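Putative alpha-L-fucosidase (Bacteroides thetaiotaomicron VPI-5482, PDB 3GZA) probably hydrolyses alpha-L-fucosidic linkages as a glycosyl hydrolase of family 29, pairing a TIM-barrel domain with a beta-sandwich domain. Local coordinates at residues 390-395 and 414-419. Residues are numbered along the deposited sequence; the frame is centred on the assembly and turned at random.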
loop_
_atom_site.group_PDB
_atom_site.type_symbol
_atom_site.label_atom_id
_atom_site.label_comp_id
_atom_site.label_asym_id
_atom_site.label_seq_id
_atom_site.Cartn_x
_atom_site.Cartn_y
_atom_site.Cartn_z
ATOM N N ALA A 390 -45.883 -39.760 -21.542
ATOM C CA ALA A 390 -46.772 -38.981 -22.395
ATOM C C ALA A 390 -47.847 -39.910 -22.913
ATOM O O ALA A 390 -47.569 -41.069 -23.261
ATOM C CB ALA A 390 -45.997 -38.371 -23.563
ATOM N N LYS A 391 -49.082 -39.425 -22.913
ATOM C CA LYS A 391 -50.211 -40.205 -23.455
ATOM C C LYS A 391 -50.285 -39.881 -24.934
ATOM O O LYS A 391 -50.718 -38.798 -25.313
ATOM C CB LYS A 391 -51.520 -39.882 -22.729
ATOM C CG LYS A 391 -52.678 -40.759 -23.179
ATOM C CD LYS A 391 -54.001 -40.379 -22.517
ATOM C CE LYS A 391 -54.298 -41.165 -21.251
ATOM N NZ LYS A 391 -54.827 -42.527 -21.551
ATOM N N VAL A 392 -49.881 -40.854 -25.756
ATOM C CA VAL A 392 -49.759 -40.706 -27.198
ATOM C C VAL A 392 -50.644 -41.757 -27.875
ATOM O O VAL A 392 -50.464 -42.966 -27.677
ATOM C CB VAL A 392 -48.289 -40.874 -27.623
ATOM C CG1 VAL A 392 -48.148 -40.756 -29.126
ATOM C CG2 VAL A 392 -47.392 -39.856 -26.898
ATOM N N ASN A 393 -51.628 -41.292 -28.638
ATOM C CA ASN A 393 -52.616 -42.164 -29.257
ATOM C C ASN A 393 -53.339 -43.026 -28.226
ATOM O O ASN A 393 -53.609 -44.215 -28.468
ATOM C CB ASN A 393 -51.986 -43.029 -30.346
ATOM C CG ASN A 393 -51.419 -42.207 -31.463
ATOM O OD1 ASN A 393 -52.086 -41.313 -31.987
ATOM N ND2 ASN A 393 -50.183 -42.502 -31.850
ATOM N N GLY A 394 -53.649 -42.413 -27.085
ATOM C CA GLY A 394 -54.343 -43.075 -25.988
ATOM C C GLY A 394 -53.524 -44.043 -25.151
ATOM O O GLY A 394 -54.078 -44.707 -24.263
ATOM N N LYS A 395 -52.222 -44.134 -25.402
ATOM C CA LYS A 395 -51.364 -45.059 -24.674
ATOM C C LYS A 395 -50.204 -44.310 -24.082
ATOM O O LYS A 395 -49.577 -43.500 -24.750
ATOM C CB LYS A 395 -50.828 -46.152 -25.600
ATOM N N GLU A 414 -37.436 -36.036 -27.372
ATOM C CA GLU A 414 -37.919 -36.052 -28.746
ATOM C C GLU A 414 -39.415 -35.730 -28.695
ATOM O O GLU A 414 -40.132 -36.313 -27.893
ATOM C CB GLU A 414 -37.635 -37.417 -29.370
ATOM C CG GLU A 414 -38.032 -37.570 -30.818
ATOM C CD GLU A 414 -37.183 -36.740 -31.810
ATOM O OE1 GLU A 414 -36.162 -36.116 -31.407
ATOM O OE2 GLU A 414 -37.554 -36.763 -33.022
ATOM N N PRO A 415 -39.891 -34.804 -29.547
ATOM C CA PRO A 415 -41.286 -34.377 -29.458
ATOM C C PRO A 415 -42.296 -35.470 -29.696
ATOM O O PRO A 415 -42.068 -36.336 -30.529
ATOM C CB PRO A 415 -41.418 -33.343 -30.583
ATOM C CG PRO A 415 -40.065 -32.907 -30.861
ATOM C CD PRO A 415 -39.196 -34.105 -30.637
ATOM N N VAL A 416 -43.414 -35.405 -28.990
ATOM C CA VAL A 416 -44.489 -36.360 -29.148
ATOM C C VAL A 416 -45.805 -35.595 -29.199
ATOM O O VAL A 416 -45.901 -34.499 -28.662
ATOM C CB VAL A 416 -44.554 -37.398 -27.984
ATOM C CG1 VAL A 416 -43.333 -38.298 -27.998
ATOM C CG2 VAL A 416 -44.715 -36.698 -26.632
ATOM N N GLU A 417 -46.789 -36.164 -29.892
ATOM C CA GLU A 417 -48.124 -35.603 -29.968
ATOM C C GLU A 417 -48.861 -36.273 -28.836
ATOM O O GLU A 417 -49.156 -37.479 -28.907
ATOM C CB GLU A 417 -48.779 -35.916 -31.316
ATOM C CG GLU A 417 -48.096 -35.240 -32.474
ATOM C CD GLU A 417 -48.168 -33.728 -32.379
ATOM O OE1 GLU A 417 -49.279 -33.181 -32.178
ATOM O OE2 GLU A 417 -47.108 -33.090 -32.509
ATOM N N ALA A 418 -49.190 -35.488 -27.819
ATOM C CA ALA A 418 -49.730 -36.023 -26.588
ATOM C C ALA A 418 -50.997 -35.339 -26.122
ATOM O O ALA A 418 -51.233 -34.189 -26.433
ATOM C CB ALA A 418 -48.624 -35.888 -25.470
ATOM N N THR A 419 -51.795 -36.052 -25.346
ATOM C CA THR A 419 -52.974 -35.455 -24.727
ATOM C C THR A 419 -52.740 -35.211 -23.227
ATOM O O THR A 419 -53.509 -34.512 -22.578
ATOM C CB THR A 419 -54.205 -36.309 -24.938
ATOM O OG1 THR A 419 -53.973 -37.636 -24.454
ATOM C CG2 THR A 419 -54.558 -36.375 -26.438
HETATM O O HOH W 1 -53.386 -39.616 -26.569
HETATM O O HOH W 2 -52.105 -38.377 -28.527
#
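K391 and T419 supply the single direct hydrogen bond between segments 390-395 and 414-419: T419 N donates to K391 O at 2.9 Å; the N-H...O angle is 161°, and the donor nitrogen also lies nearly in line with the K391 C=O bond. The same oxygen takes a CA-H...O contact from A418 CA at 3.2 Å and a weak bond donated by water 1. That water also accepts from G394 N at 2.9 Å and is hydrogen-bonded to T419 OG1. Water 2 forms a second bridge, accepting from N393 N and donating to E417 O, so both backbone amides at the centre of the type I' turn V392-K395 reach the other segment through solvent.

Apolar contacts lie beside this polar seam. A390 CB meets V416 CG2 at 3.7 Å and has A418 CB as a more distant neighbour. V392 CG2 comes to 3.9 Å from V416 CB, the two side chains crossing at about a right angle. With V392 CG1 anti to the backbone N (chi1 179°), that methyl sits 3.4 Å from E417 O. The aliphatic chain of K391 crosses T419 obliquely, nearest OG1 at CD, 3.4 Å away, before bending at chi3 and chi4.

The strand axes make an angle of 67°, which argues against ordinary sheet pairing here. Strand 383-392 belongs to one four-stranded antiparallel sheet and strand 409-418 to the other; the chain turns a corner at T419 into strand 420-428, and A420 pairs with K391. The contact thus closes a corner of the two-sheet domain, consistent with an F5/8 type C-like beta-sandwich. Its chemistry implies a small, only partly buried apolar patch of A390, V392, V416 and A418 bordered by a hydrated edge, where one carbonyl and two waters tie the hairpin turn to the chain crossing between sheets.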